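Long-range contacts in ribonuclease mar1, putative (Trypanosoma cruzi, PDB 1YZV), which is of unknown function but belongs to the isochorismatase family and is probably a hydrolase: residues C26-K31 with W116-H121; E67-G72 with S90-A95. All coordinates share one frame; numbering follows the deposited sequence.

Contact 1 of 2, residues C26-K31 with W116-H121; sequences CDIQEK and WGFETH
The torsions of I28 send its two branches to two different rings. CG1 lies anti to the carbonyl carbon (chi1 -57°) and the chain then runs out extended (chi2 -178°), which carries CD1 to the indole of W116. This is at the C-terminal ends of the strands in the parallel sheet of the isochorismatase fold, where strands 20-26 and 110-118 run side by side. The contact with W116 is made at the NE1 corner, with I28 CD1 3.6 Å from W116 NE1. I28 CG2, anti to the backbone N, meets the phenyl ring of F118, 3.8 Å from CE2. I28 crosses both side chains at about a right angle. C26 makes both backbone bonds of the pairing. Its N donates to W116 O at 2.9 Å, and its O accepts from F118 N at 2.9 Å. Both bonds are nearly straight, and they flank G117. The bare CA of G117, at phi 135°, lets C26 O come to 3.4 Å from it in a CH...O contact. Past C26 the chain leaves the sheet. I28 is the centre of an inverse gamma turn, closed by a weak bond from Q29 N to D27 O. The carboxylate of D27 is held by T66 and by a salt bridge to K91, and its side chain touches C123. This grouping is consistent with the Asp-Lys-Cys triad of isochorismatase-like hydrolases. The cis peptide between F118 and E119 is also as in those enzymes. Helix 39-56 lies against W116 and F118. W116 NE1 is buried here and has no polar partner in the model. On the other ring, D27 O comes obliquely to F118 CD2, at 3.3 Å.

Contact 2 of 2, residues E67-G72 with S90-A95; sequences EQYPKG and SKKRFA
K91 NZ is gripped by Q68 OE1 at 2.7 Å from across the contact. R93 O and F94 O of its own segment also accept from it, besides its salt bridge to D27. Segments 67-72 and 90-95 belong to a beta-alpha-beta unit, at the C-terminal ends of parallel strands 61-68 and 87-91. K91 N donates to E67 O, and Y69 N to K91 O, both at 2.9 Å. The side chains of Q68 and K91 share one face of the sheet and cross at about a right angle. Q68 starts anti to its backbone N and turns about CB-CG (chi2 76°), which brings its amide toward the 91-94 backbone. Its NE2 donates to K92 O at 3.1 Å, from above the carbonyl plane. Thus both ends of the amide are used, which fixes its rotation. NE2 also lies at the edge of the F94 ring. D183 and A184 of the second subunit pack nearby, on F94 and Q68 respectively. On the other face, one water joins E67 OE1 to S90 OG, while E67 OE2 is hydrogen-bonded to T76 OG1. The same S90 OG touches the proline ring of P70, 3.3 Å from CG.

In the fold
The chain enters the sheet through strand 20-26 and reaches the first half of contact 1 at its end. Helix 39-56 and strand 61-68 follow, then the first half of contact 2. After helix 70-73, a mostly irregular excursion leads to strand 87-91, whose end closes contact 2. Strand 110-118 then closes contact 1, so the smaller loop sits wholly within the larger one. Contact 1 joins two central strands, and contact 2 joins strand 61-68 to strand 87-91, outermost within this chain. The two contacts meet at the C-terminal ends of the strands. Q29 OE1 probably accepts a hydrogen bond from Q68 N at 2.7 Å, tying the 26-31 segment directly to the 67-72 segment.

Contact 1 of 2, residues C26-K31 with W116-H121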
loop_
_atom_site.group_PDB
_atom_site.type_symbol
_atom_site.label_atom_id
_atom_site.label_comp_id
_atom_site.label_asym_id
_atom_site.label_seq_id
_atom_site.Cartn_x
_atom_site.Cartn_y
_atom_site.Cartn_z
ATOM N N CYS A 26 14.560 5.799 -19.633
ATOM C CA CYS A 26 15.059 6.945 -18.882
ATOM C C CYS A 26 16.498 6.758 -18.420
ATOM O O CYS A 26 16.748 6.042 -17.458
ATOM C CB CYS A 26 14.179 7.150 -17.654
ATOM S SG CYS A 26 14.149 8.745 -16.998
ATOM N N ASP A 27 17.435 7.377 -19.129
ATOM C CA ASP A 27 18.785 7.654 -18.580
ATOM C C ASP A 27 19.549 6.414 -18.031
ATOM O O ASP A 27 20.203 6.475 -16.982
ATOM C CB ASP A 27 18.659 8.712 -17.464
ATOM C CG ASP A 27 18.061 10.037 -17.937
ATOM O OD1 ASP A 27 17.707 10.199 -19.145
ATOM O OD2 ASP A 27 17.728 10.853 -17.021
ATOM N N ILE A 28 19.536 5.315 -18.784
ATOM C CA ILE A 28 20.262 4.118 -18.384
ATOM C C ILE A 28 21.666 4.231 -18.962
ATOM O O ILE A 28 21.976 3.629 -19.987
ATOM C CB ILE A 28 19.572 2.825 -18.841
ATOM C CG1 ILE A 28 18.132 2.801 -18.267
ATOM C CG2 ILE A 28 20.359 1.596 -18.361
ATOM C CD1 ILE A 28 17.345 1.566 -18.589
ATOM N N GLN A 29 22.471 5.042 -18.291
ATOM C CA GLN A 29 23.760 5.488 -18.813
ATOM C C GLN A 29 24.946 4.896 -18.059
ATOM O O GLN A 29 24.824 4.465 -16.903
ATOM C CB GLN A 29 23.831 7.028 -18.753
ATOM C CG GLN A 29 22.803 7.699 -19.634
ATOM C CD GLN A 29 22.543 9.144 -19.201
ATOM O OE1 GLN A 29 21.447 9.473 -18.738
ATOM N NE2 GLN A 29 23.545 10.015 -19.384
ATOM N N GLU A 30 26.113 4.962 -18.708
ATOM C CA GLU A 30 27.323 4.305 -18.235
ATOM C C GLU A 30 27.676 4.655 -16.803
ATOM O O GLU A 30 27.981 3.767 -16.019
ATOM C CB GLU A 30 28.536 4.556 -19.190
ATOM C CG GLU A 30 28.424 3.887 -20.605
ATOM C CD GLU A 30 28.458 2.322 -20.622
ATOM O OE1 GLU A 30 28.508 1.676 -19.547
ATOM O OE2 GLU A 30 28.360 1.723 -21.724
ATOM N N LYS A 31 27.586 5.916 -16.407
ATOM C CA LYS A 31 28.087 6.249 -15.067
ATOM C C LYS A 31 27.186 5.779 -13.917
ATOM O O LYS A 31 27.647 5.632 -12.800
ATOM C CB LYS A 31 28.424 7.737 -14.934
ATOM C CG LYS A 31 29.725 8.129 -15.721
ATOM C CD LYS A 31 30.905 7.153 -15.457
ATOM C CE LYS A 31 32.280 7.782 -15.719
ATOM N NZ LYS A 31 33.267 7.459 -14.603
ATOM N N TRP A 116 10.563 3.215 -17.673
ATOM C CA TRP A 116 11.533 2.573 -16.775
ATOM C C TRP A 116 12.904 3.244 -16.883
ATOM O O TRP A 116 13.113 4.063 -17.757
ATOM C CB TRP A 116 11.651 1.052 -17.072
ATOM C CG TRP A 116 12.396 0.723 -18.292
ATOM C CD1 TRP A 116 13.726 0.362 -18.341
ATOM C CD2 TRP A 116 12.024 1.017 -19.656
ATOM N NE1 TRP A 116 14.169 0.337 -19.635
ATOM C CE2 TRP A 116 13.140 0.664 -20.473
ATOM C CE3 TRP A 116 10.815 1.345 -20.288
ATOM C CZ2 TRP A 116 13.125 0.791 -21.882
ATOM C CZ3 TRP A 116 10.802 1.455 -21.688
ATOM C CH2 TRP A 116 11.955 1.176 -22.467
ATOM N N GLY A 117 13.764 2.980 -15.908
ATOM C CA GLY A 117 15.148 3.424 -15.962
ATOM C C GLY A 117 15.637 4.030 -14.666
ATOM O O GLY A 117 15.290 3.533 -13.555
ATOM N N PHE A 118 16.570 4.971 -14.816
ATOM C CA PHE A 118 17.241 5.605 -13.694
ATOM C C PHE A 118 16.887 7.109 -13.621
ATOM O O PHE A 118 16.678 7.745 -14.642
ATOM C CB PHE A 118 18.744 5.554 -13.826
ATOM C CG PHE A 118 19.339 4.175 -14.073
ATOM C CD1 PHE A 118 18.817 3.046 -13.513
ATOM C CD2 PHE A 118 20.611 4.107 -14.659
ATOM C CE1 PHE A 118 19.459 1.810 -13.709
ATOM C CE2 PHE A 118 21.246 2.885 -14.864
ATOM C CZ PHE A 118 20.643 1.737 -14.428
ATOM N N GLU A 119 16.829 7.684 -12.419
ATOM C CA GLU A 119 16.713 6.983 -11.157
ATOM C C GLU A 119 15.220 7.031 -10.808
ATOM O O GLU A 119 14.526 7.988 -11.178
ATOM C CB GLU A 119 17.531 7.680 -10.055
ATOM C CG GLU A 119 19.026 7.518 -10.215
ATOM C CD GLU A 119 19.828 7.931 -8.970
ATOM O OE1 GLU A 119 19.693 7.333 -7.886
ATOM O OE2 GLU A 119 20.633 8.845 -9.105
ATOM N N THR A 120 14.750 6.009 -10.107
ATOM C CA THR A 120 13.316 5.833 -9.778
ATOM C C THR A 120 12.689 7.075 -9.127
ATOM O O THR A 120 11.617 7.500 -9.515
ATOM C CB THR A 120 13.112 4.597 -8.884
ATOM O OG1 THR A 120 13.841 3.484 -9.432
ATOM C CG2 THR A 120 11.623 4.212 -8.787
ATOM N N HIS A 121 13.411 7.692 -8.185
ATOM C CA HIS A 121 12.906 8.783 -7.377
ATOM C C HIS A 121 13.171 10.147 -7.960
ATOM O O HIS A 121 12.818 11.176 -7.361
ATOM C CB HIS A 121 13.477 8.701 -5.957
ATOM C CG HIS A 121 14.960 8.868 -5.885
ATOM N ND1 HIS A 121 15.830 8.022 -6.531
ATOM C CD2 HIS A 121 15.729 9.811 -5.270
ATOM C CE1 HIS A 121 17.064 8.474 -6.379
ATOM N NE2 HIS A 121 17.038 9.507 -5.553
#

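Contact 2 of 2, residues E67-G72 with S90-A95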
loop_
_atom_site.group_PDB
_atom_site.type_symbol
_atom_site.label_atom_id
_atom_site.label_comp_id
_atom_site.label_asym_id
_atom_site.label_seq_id
_atom_site.Cartn_x
_atom_site.Cartn_y
_atom_site.Cartn_z
ATOM N N GLU A 67 19.140 10.841 -22.317
ATOM C CA GLU A 67 20.394 10.784 -21.607
ATOM C C GLU A 67 20.539 12.076 -20.867
ATOM O O GLU A 67 20.469 13.167 -21.469
ATOM C CB GLU A 67 21.520 10.572 -22.601
ATOM C CG GLU A 67 21.382 9.265 -23.397
ATOM C CD GLU A 67 22.451 9.035 -24.467
ATOM O OE1 GLU A 67 23.042 10.018 -24.934
ATOM O OE2 GLU A 67 22.607 7.857 -24.930
ATOM N N GLN A 68 20.721 11.967 -19.565
ATOM C CA GLN A 68 20.954 13.124 -18.701
ATOM C C GLN A 68 22.410 13.552 -18.809
ATOM O O GLN A 68 23.311 12.731 -18.647
ATOM C CB GLN A 68 20.658 12.791 -17.249
ATOM C CG GLN A 68 20.886 13.913 -16.273
ATOM C CD GLN A 68 19.789 14.965 -16.293
ATOM O OE1 GLN A 68 18.718 14.753 -16.880
ATOM N NE2 GLN A 68 20.016 16.071 -15.570
ATOM N N TYR A 69 22.630 14.765 -19.304
ATOM C CA TYR A 69 23.970 15.326 -19.365
ATOM C C TYR A 69 25.053 14.267 -19.732
ATOM O O TYR A 69 25.988 13.990 -18.925
ATOM C CB TYR A 69 24.298 15.981 -18.015
ATOM C CG TYR A 69 25.622 16.692 -18.020
ATOM C CD1 TYR A 69 25.903 17.642 -19.000
ATOM C CD2 TYR A 69 26.541 16.495 -17.016
ATOM C CE1 TYR A 69 27.144 18.240 -19.086
ATOM C CE2 TYR A 69 27.775 17.137 -17.046
ATOM C CZ TYR A 69 28.065 18.013 -18.085
ATOM O OH TYR A 69 29.278 18.656 -18.137
ATOM N N PRO A 70 24.952 13.688 -20.939
ATOM C CA PRO A 70 25.846 12.563 -21.285
ATOM C C PRO A 70 27.328 12.953 -21.355
ATOM O O PRO A 70 28.185 12.084 -21.207
ATOM C CB PRO A 70 25.353 12.113 -22.661
ATOM C CG PRO A 70 24.614 13.309 -23.232
ATOM C CD PRO A 70 23.964 13.957 -22.008
ATOM N N LYS A 71 27.619 14.245 -21.475
ATOM C CA LYS A 71 28.999 14.705 -21.426
ATOM C C LYS A 71 29.609 14.305 -20.088
ATOM O O LYS A 71 30.775 13.921 -20.034
ATOM C CB LYS A 71 29.081 16.216 -21.623
ATOM C CG LYS A 71 30.386 16.701 -22.264
ATOM C CD LYS A 71 30.277 18.179 -22.766
ATOM C CE LYS A 71 29.256 18.359 -23.961
ATOM N NZ LYS A 71 27.837 18.737 -23.531
ATOM N N GLY A 72 28.805 14.362 -19.029
ATOM C CA GLY A 72 29.250 13.999 -17.694
ATOM C C GLY A 72 28.902 12.576 -17.261
ATOM O O GLY A 72 29.640 11.969 -16.482
ATOM N N SER A 90 19.312 14.279 -25.540
ATOM C CA SER A 90 20.040 14.762 -24.372
ATOM C C SER A 90 19.151 15.679 -23.585
ATOM O O SER A 90 18.365 16.376 -24.173
ATOM C CB SER A 90 21.260 15.540 -24.840
ATOM O OG SER A 90 22.226 14.555 -25.089
ATOM N N LYS A 91 19.277 15.673 -22.260
ATOM C CA LYS A 91 18.547 16.621 -21.398
ATOM C C LYS A 91 19.316 16.988 -20.113
ATOM O O LYS A 91 20.090 16.203 -19.573
ATOM C CB LYS A 91 17.163 16.066 -20.991
ATOM C CG LYS A 91 17.264 14.775 -20.095
ATOM C CD LYS A 91 15.915 14.120 -19.859
ATOM C CE LYS A 91 15.920 13.011 -18.768
ATOM N NZ LYS A 91 16.481 13.423 -17.434
ATOM N N LYS A 92 18.892 18.105 -19.535
ATOM C CA LYS A 92 19.201 18.494 -18.183
ATOM C C LYS A 92 17.944 18.518 -17.301
ATOM O O LYS A 92 18.066 18.399 -16.099
ATOM C CB LYS A 92 19.887 19.854 -18.179
ATOM C CG LYS A 92 21.269 19.766 -18.857
ATOM C CD LYS A 92 22.176 20.875 -18.407
ATOM C CE LYS A 92 23.527 20.820 -19.142
ATOM N NZ LYS A 92 23.366 21.214 -20.596
ATOM N N ARG A 93 16.752 18.633 -17.897
ATOM C CA ARG A 93 15.493 18.488 -17.149
ATOM C C ARG A 93 15.384 17.051 -16.592
ATOM O O ARG A 93 15.858 16.098 -17.228
ATOM C CB ARG A 93 14.304 18.788 -18.056
ATOM C CG ARG A 93 12.948 18.831 -17.314
ATOM C CD ARG A 93 11.771 18.820 -18.238
ATOM N NE ARG A 93 11.805 19.916 -19.189
ATOM C CZ ARG A 93 10.745 20.406 -19.829
ATOM N NH1 ARG A 93 9.521 19.893 -19.642
ATOM N NH2 ARG A 93 10.931 21.361 -20.728
ATOM N N PHE A 94 14.828 16.875 -15.386
ATOM C CA PHE A 94 14.809 15.519 -14.813
ATOM C C PHE A 94 13.716 14.703 -15.529
ATOM O O PHE A 94 13.992 13.629 -16.078
ATOM C CB PHE A 94 14.635 15.548 -13.302
ATOM C CG PHE A 94 15.735 16.269 -12.589
ATOM C CD1 PHE A 94 17.055 16.105 -12.977
ATOM C CD2 PHE A 94 15.446 17.145 -11.573
ATOM C CE1 PHE A 94 18.074 16.817 -12.357
ATOM C CE2 PHE A 94 16.443 17.777 -10.865
ATOM C CZ PHE A 94 17.777 17.664 -11.309
ATOM N N ALA A 95 12.537 15.290 -15.668
ATOM C CA ALA A 95 11.475 14.682 -16.530
ATOM C C ALA A 95 11.888 14.587 -18.012
ATOM O O ALA A 95 12.543 15.481 -18.554
ATOM C CB ALA A 95 10.183 15.428 -16.382
HETATM O O HOH W 1 22.091 12.164 -26.254
#